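Phospholipase C-beta (PLC-beta) (Sepia officinalis, PDB 3QR0) is a multidomain phospholipase C of the beta class, joining PH, EF-hand-like, TIM-barrel and C2 domains in one calcium-binding chain. Local coordinates at residues G233-L238 with G243-V248; P585-N590 with C802-D807; E674-G677 with V683-K686. One frame throughout, in Å; residues are numbered along the deposited sequence.

Contact 1: G233-L238 with G243-V248; sequences GIFKEL and GNITTV
Phe235 and Ile245 carry this contact, the first reaching out from helix 230-238 and the second from the short, weakly bonded strand that leads into helix 247-257. CE1 of Phe235 lies 3.6 Å from CG1 of Ile245, and CD1 of the ring is 3.7 Å from CD1 of the isoleucine. The long branch of Ile245, CG1 and CD1, thus meets the CD1-CE1 bond of the ring obliquely.

The torsions explain the meeting. In Phe235 the ring carbon CG is anti to the backbone N (chi1 -174°), which carries the ring across toward the loop although the bond leaving its CA does not aim there. Ile245 already faces the helix; its CG1 stands beside its own backbone N (chi1 -63°), and the branch is extended (chi2 173°), pushing CD1 forward. That methyl also touches Leu238, three residues after Phe235, where CB comes to 3.9 Å from Ile245 CD1.

The far end of the ring meets backbone instead. CE2 of Phe235 is 3.7 Å from Gly243 O, and its CZ is 3.9 Å from Asn244 CA. OD1 of Asn244 also lies 3.9 Å from Phe235 CZ, while its ND2 is hydrogen-bonded to Gln296 OE1. No hydrogen bond links the two segments, so the pairing rests on apolar and van der Waals contact. Leu302 of helix 299-307 touches Phe235, Leu238 and Ile245 alike, extending the apolar cluster.

Backbone bonds from Ile245 to Leu297 tie the short strand to strand 296-297, and Thr246 OG1 N-caps the following helix by accepting from Met249 N. Helix, tight loop, paired short strand and second helix are consistent with an EF-hand-like domain, Ile245 probably standing where the apolar residue of an EF-hand loop strand does.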
loop_
_atom_site.group_PDB
_atom_site.type_symbol
_atom_site.label_atom_id
_atom_site.label_comp_id
_atom_site.label_asym_id
_atom_site.label_seq_id
_atom_site.Cartn_x
_atom_site.Cartn_y
_atom_site.Cartn_z
ATOM N N GLY A 233 -17.050 -15.647 -25.715
ATOM C CA GLY A 233 -16.150 -16.792 -25.805
ATOM C C GLY A 233 -15.954 -17.490 -24.469
ATOM O O GLY A 233 -15.904 -18.716 -24.406
ATOM N N ILE A 234 -15.854 -16.713 -23.393
ATOM C CA ILE A 234 -15.683 -17.283 -22.052
ATOM C C ILE A 234 -16.945 -18.031 -21.606
ATOM O O ILE A 234 -16.866 -19.113 -21.028
ATOM C CB ILE A 234 -15.305 -16.199 -21.020
ATOM C CG1 ILE A 234 -13.896 -15.669 -21.305
ATOM C CG2 ILE A 234 -15.385 -16.751 -19.602
ATOM C CD1 ILE A 234 -13.553 -14.397 -20.545
ATOM N N PHE A 235 -18.107 -17.453 -21.893
ATOM C CA PHE A 235 -19.381 -18.105 -21.603
ATOM C C PHE A 235 -19.514 -19.440 -22.353
ATOM O O PHE A 235 -19.919 -20.445 -21.770
ATOM C CB PHE A 235 -20.539 -17.170 -21.956
ATOM C CG PHE A 235 -21.879 -17.695 -21.553
ATOM C CD1 PHE A 235 -22.251 -17.722 -20.214
ATOM C CD2 PHE A 235 -22.773 -18.167 -22.506
ATOM C CE1 PHE A 235 -23.493 -18.207 -19.836
ATOM C CE2 PHE A 235 -24.013 -18.651 -22.131
ATOM C CZ PHE A 235 -24.370 -18.671 -20.790
ATOM N N LYS A 236 -19.159 -19.441 -23.634
ATOM C CA LYS A 236 -19.165 -20.660 -24.451
ATOM C C LYS A 236 -18.261 -21.741 -23.847
ATOM O O LYS A 236 -18.639 -22.911 -23.769
ATOM C CB LYS A 236 -18.714 -20.332 -25.880
ATOM C CG LYS A 236 -18.715 -21.516 -26.844
ATOM C CD LYS A 236 -18.407 -21.064 -28.264
ATOM C CE LYS A 236 -18.482 -22.214 -29.257
ATOM N NZ LYS A 236 -17.382 -23.196 -29.058
ATOM N N GLU A 237 -17.071 -21.324 -23.422
ATOM C CA GLU A 237 -16.094 -22.192 -22.763
ATOM C C GLU A 237 -16.662 -22.843 -21.494
ATOM O O GLU A 237 -16.632 -24.069 -21.359
ATOM C CB GLU A 237 -14.837 -21.371 -22.428
ATOM C CG GLU A 237 -13.700 -22.113 -21.709
ATOM C CD GLU A 237 -12.597 -21.164 -21.220
ATOM O OE1 GLU A 237 -12.917 -20.125 -20.613
ATOM O OE2 GLU A 237 -11.404 -21.460 -21.428
ATOM N N LEU A 238 -17.186 -22.025 -20.579
ATOM C CA LEU A 238 -17.659 -22.526 -19.278
ATOM C C LEU A 238 -18.967 -23.312 -19.363
ATOM O O LEU A 238 -19.218 -24.182 -18.528
ATOM C CB LEU A 238 -17.817 -21.378 -18.272
ATOM C CG LEU A 238 -16.557 -20.558 -17.985
ATOM C CD1 LEU A 238 -16.801 -19.595 -16.824
ATOM C CD2 LEU A 238 -15.359 -21.454 -17.702
ATOM N N GLY A 243 -25.600 -24.322 -23.745
ATOM C CA GLY A 243 -26.657 -23.390 -23.359
ATOM C C GLY A 243 -26.191 -22.601 -22.153
ATOM O O GLY A 243 -25.044 -22.167 -22.104
ATOM N N ASN A 244 -27.068 -22.432 -21.169
ATOM C CA ASN A 244 -26.697 -21.731 -19.946
ATOM C C ASN A 244 -25.694 -22.526 -19.101
ATOM O O ASN A 244 -25.542 -23.737 -19.268
ATOM C CB ASN A 244 -27.941 -21.389 -19.122
ATOM C CG ASN A 244 -28.764 -20.264 -19.740
ATOM O OD1 ASN A 244 -28.225 -19.352 -20.368
ATOM N ND2 ASN A 244 -30.073 -20.322 -19.549
ATOM N N ILE A 245 -24.988 -21.826 -18.219
ATOM C CA ILE A 245 -24.077 -22.471 -17.281
ATOM C C ILE A 245 -24.928 -23.078 -16.170
ATOM O O ILE A 245 -25.608 -22.353 -15.444
ATOM C CB ILE A 245 -23.065 -21.466 -16.678
ATOM C CG1 ILE A 245 -22.164 -20.879 -17.774
ATOM C CG2 ILE A 245 -22.202 -22.130 -15.612
ATOM C CD1 ILE A 245 -21.259 -19.751 -17.288
ATOM N N THR A 246 -24.909 -24.407 -16.064
ATOM C CA THR A 246 -25.665 -25.112 -15.027
ATOM C C THR A 246 -24.959 -25.007 -13.670
ATOM O O THR A 246 -23.788 -24.631 -13.598
ATOM C CB THR A 246 -25.861 -26.601 -15.376
ATOM O OG1 THR A 246 -24.592 -27.269 -15.388
ATOM C CG2 THR A 246 -26.538 -26.761 -16.744
ATOM N N THR A 247 -25.682 -25.342 -12.603
ATOM C CA THR A 247 -25.128 -25.368 -11.246
ATOM C C THR A 247 -23.838 -26.182 -11.158
ATOM O O THR A 247 -22.857 -25.738 -10.563
ATOM C CB THR A 247 -26.143 -25.951 -10.242
ATOM O OG1 THR A 247 -27.303 -25.115 -10.202
ATOM C CG2 THR A 247 -25.538 -26.054 -8.843
ATOM N N VAL A 248 -23.841 -27.361 -11.769
ATOM C CA VAL A 248 -22.685 -28.256 -11.739
ATOM C C VAL A 248 -21.513 -27.680 -12.538
ATOM O O VAL A 248 -20.365 -27.751 -12.096
ATOM C CB VAL A 248 -23.059 -29.660 -12.245
ATOM C CG1 VAL A 248 -21.830 -30.547 -12.348
ATOM C CG2 VAL A 248 -24.079 -30.288 -11.306
#

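Contact 2: P585-N590 with C802-D807; sequences PQIYWN and CAFEDD
Ile587 lies over one face of the Phe804 ring, and this CH-pi contact dominates the interface. CG1 of Ile587 sits 3.6 Å from the centroid of the Phe804 ring and only 11° off the ring normal. The separation from CG1 to the ring carbons is correspondingly even, running from 3.6 Å at Phe804 CD2 to 4.1 Å at Phe804 CE1. The isoleucine branch is extended (chi2 167°), which takes CD1 back past the root of the ring, 4.0 Å from Phe804 CG; the two side chains thus slide by each other in opposite directions. The other branch is used as well: Ile587 CG2 stands 3.7 Å above the plane of the Tyr588 ring, over its centre, so that Ile587 offers one branch to each of two aromatic rings.

An ordinary van der Waals contact adds to it: CB of Gln586 is 4.0 Å from Phe804 CE1, but beyond CG the glutamine chain bends, and its NE2 ends at the edge of the Trp589 ring, in plane with it.

A polar neighbour stands near the tip of the phenylalanine. ND2 of Asn590 is 4.0 Å from Phe804 CZ, and this nitrogen is hydrogen-bonded to Gly677 O. The backbone oxygen of Phe804, on the second segment, accepts a hydrogen bond from Arg684 NH1.

Val584 and Thr682 also touch Phe804, which is buried. With no hydrogen bond or salt bridge between the two segments, the join of the barrel's helix 586-589 to the C-terminal loop relies on dispersion and on shape: one buried aromatic face meets a single aliphatic branch, while the polar groups at its margins are bonded to the C2 domain.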
loop_
_atom_site.group_PDB
_atom_site.type_symbol
_atom_site.label_atom_id
_atom_site.label_comp_id
_atom_site.label_asym_id
_atom_site.label_seq_id
_atom_site.Cartn_x
_atom_site.Cartn_y
_atom_site.Cartn_z
ATOM N N PRO A 585 13.468 -3.941 -3.154
ATOM C CA PRO A 585 13.655 -4.510 -1.817
ATOM C C PRO A 585 13.792 -6.038 -1.769
ATOM O O PRO A 585 14.454 -6.553 -0.869
ATOM C CB PRO A 585 12.412 -4.040 -1.055
ATOM C CG PRO A 585 11.400 -3.760 -2.110
ATOM C CD PRO A 585 12.160 -3.279 -3.293
ATOM N N GLN A 586 13.190 -6.747 -2.728
ATOM C CA GLN A 586 13.348 -8.199 -2.839
ATOM C C GLN A 586 14.819 -8.633 -2.792
ATOM O O GLN A 586 15.126 -9.698 -2.267
ATOM C CB GLN A 586 12.701 -8.737 -4.126
ATOM C CG GLN A 586 11.192 -9.009 -4.027
ATOM C CD GLN A 586 10.326 -7.764 -4.155
ATOM O OE1 GLN A 586 10.820 -6.655 -4.392
ATOM N NE2 GLN A 586 9.015 -7.946 -3.995
ATOM N N ILE A 587 15.724 -7.817 -3.342
ATOM C CA ILE A 587 17.154 -8.147 -3.327
ATOM C C ILE A 587 17.592 -8.553 -1.918
ATOM O O ILE A 587 18.324 -9.528 -1.741
ATOM C CB ILE A 587 18.038 -6.964 -3.807
ATOM C CG1 ILE A 587 17.820 -6.693 -5.300
ATOM C CG2 ILE A 587 19.526 -7.270 -3.557
ATOM C CD1 ILE A 587 18.396 -5.361 -5.775
ATOM N N TYR A 588 17.127 -7.799 -0.921
ATOM C CA TYR A 588 17.535 -7.997 0.463
ATOM C C TYR A 588 16.549 -8.858 1.257
ATOM O O TYR A 588 16.965 -9.608 2.143
ATOM C CB TYR A 588 17.802 -6.635 1.117
ATOM C CG TYR A 588 18.849 -5.879 0.325
ATOM C CD1 TYR A 588 20.191 -6.224 0.417
ATOM C CD2 TYR A 588 18.490 -4.884 -0.578
ATOM C CE1 TYR A 588 21.154 -5.573 -0.332
ATOM C CE2 TYR A 588 19.448 -4.228 -1.334
ATOM C CZ TYR A 588 20.777 -4.580 -1.202
ATOM O OH TYR A 588 21.738 -3.941 -1.943
ATOM N N TRP A 589 15.259 -8.777 0.932
ATOM C CA TRP A 589 14.276 -9.690 1.532
ATOM C C TRP A 589 14.593 -11.152 1.205
ATOM O O TRP A 589 14.274 -12.046 1.999
ATOM C CB TRP A 589 12.849 -9.384 1.067
ATOM C CG TRP A 589 12.276 -8.118 1.589
ATOM C CD1 TRP A 589 12.575 -7.493 2.767
ATOM C CD2 TRP A 589 11.259 -7.333 0.968
ATOM N NE1 TRP A 589 11.819 -6.352 2.907
ATOM C CE2 TRP A 589 11.000 -6.232 1.817
ATOM C CE3 TRP A 589 10.540 -7.449 -0.225
ATOM C CZ2 TRP A 589 10.060 -5.261 1.509
ATOM C CZ3 TRP A 589 9.603 -6.478 -0.529
ATOM C CH2 TRP A 589 9.371 -5.402 0.335
ATOM N N ASN A 590 15.216 -11.385 0.047
ATOM C CA ASN A 590 15.644 -12.733 -0.355
ATOM C C ASN A 590 16.701 -13.331 0.581
ATOM O O ASN A 590 16.814 -14.547 0.675
ATOM C CB ASN A 590 16.199 -12.737 -1.788
ATOM C CG ASN A 590 15.139 -12.452 -2.841
ATOM O OD1 ASN A 590 13.946 -12.710 -2.644
ATOM N ND2 ASN A 590 15.578 -11.913 -3.979
ATOM N N CYS A 802 21.499 -8.242 -11.883
ATOM C CA CYS A 802 21.111 -7.403 -13.022
ATOM C C CYS A 802 19.631 -7.559 -13.395
ATOM O O CYS A 802 19.035 -6.628 -13.929
ATOM C CB CYS A 802 21.993 -7.692 -14.239
ATOM S SG CYS A 802 23.716 -7.141 -14.045
ATOM N N ALA A 803 19.038 -8.719 -13.102
ATOM C CA ALA A 803 17.606 -8.951 -13.370
ATOM C C ALA A 803 16.668 -7.914 -12.731
ATOM O O ALA A 803 15.564 -7.703 -13.222
ATOM C CB ALA A 803 17.200 -10.353 -12.921
ATOM N N PHE A 804 17.097 -7.290 -11.635
ATOM C CA PHE A 804 16.288 -6.277 -10.936
ATOM C C PHE A 804 16.315 -4.884 -11.563
ATOM O O PHE A 804 15.449 -4.051 -11.264
ATOM C CB PHE A 804 16.742 -6.171 -9.483
ATOM C CG PHE A 804 16.504 -7.419 -8.700
ATOM C CD1 PHE A 804 15.250 -7.679 -8.154
ATOM C CD2 PHE A 804 17.516 -8.346 -8.524
ATOM C CE1 PHE A 804 15.020 -8.844 -7.436
ATOM C CE2 PHE A 804 17.292 -9.508 -7.802
ATOM C CZ PHE A 804 16.048 -9.760 -7.259
ATOM N N GLU A 805 17.299 -4.629 -12.425
ATOM C CA GLU A 805 17.504 -3.289 -12.971
ATOM C C GLU A 805 16.406 -2.914 -13.956
ATOM O O GLU A 805 15.726 -3.786 -14.510
ATOM C CB GLU A 805 18.877 -3.177 -13.643
ATOM C CG GLU A 805 20.058 -3.342 -12.691
ATOM C CD GLU A 805 20.139 -2.245 -11.639
ATOM O OE1 GLU A 805 19.800 -1.084 -11.954
ATOM O OE2 GLU A 805 20.540 -2.542 -10.490
ATOM N N ASP A 806 16.239 -1.610 -14.163
ATOM C CA ASP A 806 15.257 -1.084 -15.118
ATOM C C ASP A 806 15.525 -1.540 -16.560
ATOM O O ASP A 806 14.601 -1.595 -17.369
ATOM C CB ASP A 806 15.213 0.452 -15.056
ATOM C CG ASP A 806 14.572 0.982 -13.776
ATOM O OD1 ASP A 806 14.138 0.186 -12.906
ATOM O OD2 ASP A 806 14.490 2.221 -13.641
ATOM N N ASP A 807 16.783 -1.852 -16.874
ATOM C CA ASP A 807 17.165 -2.435 -18.162
ATOM C C ASP A 807 18.138 -3.594 -17.901
ATOM O O ASP A 807 19.358 -3.405 -17.930
ATOM C CB ASP A 807 17.796 -1.363 -19.059
ATOM C CG ASP A 807 18.087 -1.864 -20.471
ATOM O OD1 ASP A 807 18.080 -3.091 -20.710
ATOM O OD2 ASP A 807 18.349 -1.011 -21.349
#

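Contact 3: E674-G677 with V683-K686; sequences EMYG and VRKK. With GOL (glycerol), chain E.
Glu674 reaches Arg684 because its chain is extended beyond CG (chi2 -166°), while Arg684 bends at chi3 (67°) and brings NE back to the carboxylate. The salt bridge from Arg684 NE to Glu674 OE1 measures 3.0 Å, on the syn side but tilted out of the carboxylate plane, the carboxylate and guanidinium planes standing 70° apart. Tyr676 OH donates to the same oxygen, Glu674 OE1, over 2.6 Å from the anti side and the opposite face, so two donors grip it. The other oxygen, Glu674 OE2, takes the backbone N of Lys685 at 3.1 Å from above the carboxylate plane.

A glycerol, probably from the crystallisation liquor, completes the polar cluster: its O2 is 2.5 Å from Glu674 OE2 and 3.0 Å from Arg684 NH2, while Lys685 NZ bonds to its O1. Gathered around one buried carboxylate, these donors probably stabilise its charged form. The aliphatic part of the arginine packs against the tyrosine, Arg684 CD lying 3.8 Å from Tyr676 CE1 at the ring edge.

The backbones are joined by an antiparallel hydrogen-bonded pair, with Met675 N to Val683 O at 3.0 Å and Val683 N to Met675 O at 2.8 Å. Met675 and Val683 project to the sheet face that meets Phe708 of strand 706-711, in the other sheet of the C2 domain. Strand 718-725 continues the sheet through Arg720 and Val718, Asp806 takes Arg684 NH1 in a second salt bridge, and helix 605-613 of the barrel packs on Tyr676 and Arg684.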
loop_
_atom_site.group_PDB
_atom_site.type_symbol
_atom_site.label_atom_id
_atom_site.label_comp_id
_atom_site.label_asym_id
_atom_site.label_seq_id
_atom_site.Cartn_x
_atom_site.Cartn_y
_atom_site.Cartn_z
ATOM N N GLU A 674 5.248 -8.042 -14.790
ATOM C CA GLU A 674 6.587 -8.307 -14.270
ATOM C C GLU A 674 6.514 -9.208 -13.045
ATOM O O GLU A 674 5.453 -9.345 -12.420
ATOM C CB GLU A 674 7.298 -6.985 -13.935
ATOM C CG GLU A 674 7.660 -6.185 -15.185
ATOM C CD GLU A 674 8.651 -5.053 -14.953
ATOM O OE1 GLU A 674 8.963 -4.720 -13.787
ATOM O OE2 GLU A 674 9.134 -4.501 -15.968
ATOM N N MET A 675 7.641 -9.838 -12.722
ATOM C CA MET A 675 7.763 -10.635 -11.507
ATOM C C MET A 675 9.032 -10.243 -10.759
ATOM O O MET A 675 10.082 -10.029 -11.378
ATOM C CB MET A 675 7.767 -12.133 -11.836
ATOM C CG MET A 675 7.849 -13.048 -10.619
ATOM S SD MET A 675 7.474 -14.787 -10.951
ATOM C CE MET A 675 5.840 -14.664 -11.686
ATOM N N TYR A 676 8.921 -10.134 -9.435
ATOM C CA TYR A 676 10.059 -9.842 -8.559
ATOM C C TYR A 676 10.081 -10.862 -7.435
ATOM O O TYR A 676 9.057 -11.117 -6.796
ATOM C CB TYR A 676 9.972 -8.426 -7.961
ATOM C CG TYR A 676 9.378 -7.411 -8.898
ATOM C CD1 TYR A 676 10.111 -6.909 -9.966
ATOM C CD2 TYR A 676 8.074 -6.969 -8.733
ATOM C CE1 TYR A 676 9.557 -5.985 -10.851
ATOM C CE2 TYR A 676 7.513 -6.048 -9.609
ATOM C CZ TYR A 676 8.261 -5.556 -10.663
ATOM O OH TYR A 676 7.705 -4.641 -11.534
ATOM N N GLY A 677 11.248 -11.444 -7.202
ATOM C CA GLY A 677 11.429 -12.430 -6.142
ATOM C C GLY A 677 12.899 -12.756 -6.057
ATOM O O GLY A 677 13.726 -11.854 -6.072
ATOM N N VAL A 683 11.682 -11.108 -13.376
ATOM C CA VAL A 683 11.487 -10.862 -14.801
ATOM C C VAL A 683 10.992 -9.435 -15.005
ATOM O O VAL A 683 9.876 -9.085 -14.590
ATOM C CB VAL A 683 10.452 -11.841 -15.398
ATOM C CG1 VAL A 683 10.221 -11.542 -16.881
ATOM C CG2 VAL A 683 10.900 -13.290 -15.201
ATOM N N ARG A 684 11.835 -8.616 -15.631
ATOM C CA ARG A 684 11.488 -7.240 -15.964
ATOM C C ARG A 684 11.661 -6.965 -17.454
ATOM O O ARG A 684 12.548 -7.525 -18.095
ATOM C CB ARG A 684 12.358 -6.281 -15.164
ATOM C CG ARG A 684 12.117 -6.363 -13.667
ATOM C CD ARG A 684 12.622 -5.126 -12.959
ATOM N NE ARG A 684 11.846 -3.944 -13.315
ATOM C CZ ARG A 684 12.188 -2.690 -13.023
ATOM N NH1 ARG A 684 13.308 -2.425 -12.349
ATOM N NH2 ARG A 684 11.406 -1.695 -13.406
ATOM N N LYS A 685 10.806 -6.087 -17.980
ATOM C CA LYS A 685 10.869 -5.619 -19.368
ATOM C C LYS A 685 10.842 -6.763 -20.387
ATOM O O LYS A 685 11.564 -6.725 -21.382
ATOM C CB LYS A 685 12.119 -4.754 -19.599
ATOM C CG LYS A 685 12.281 -3.587 -18.645
ATOM C CD LYS A 685 11.177 -2.544 -18.802
ATOM C CE LYS A 685 11.468 -1.316 -17.934
ATOM N NZ LYS A 685 10.275 -0.439 -17.746
ATOM N N LYS A 686 10.010 -7.770 -20.133
ATOM C CA LYS A 686 9.884 -8.921 -21.032
ATOM C C LYS A 686 8.507 -8.984 -21.699
ATOM O O LYS A 686 8.418 -9.288 -22.886
ATOM C CB LYS A 686 10.148 -10.222 -20.270
ATOM C CG LYS A 686 10.125 -11.481 -21.139
ATOM C CD LYS A 686 10.380 -12.740 -20.309
ATOM C CE LYS A 686 10.500 -13.977 -21.196
ATOM N NZ LYS A 686 11.079 -15.137 -20.454
HETATM C C1 GOL E . 7.151 -1.404 -16.365
HETATM O O1 GOL E . 7.549 -0.849 -17.599
HETATM C C2 GOL E . 8.260 -1.147 -15.359
HETATM O O2 GOL E . 9.342 -2.008 -15.614
HETATM C C3 GOL E . 7.750 -1.345 -13.937
HETATM O O3 GOL E . 7.716 -0.102 -13.276
#

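Following the chain from the N terminus, contact 1 comes first and closes a four-residue loop in the EF-hand-like region. It stands apart in space, its centre about 42 Å from that of contact 2 and about 34 Å from that of contact 3. Contact 2 opens next, on the barrel helix 586-589, and closes only after 211 residues, near the C terminus. Nested within that long loop, contact 3 closes a short hairpin-like turn of the C2 domain. Contacts 2 and 3 have centres about 9 Å apart and touch directly, so barrel, C2 domain and C-terminal segment converge there, whereas contact 1 lies within a separate, local helix-loop-helix.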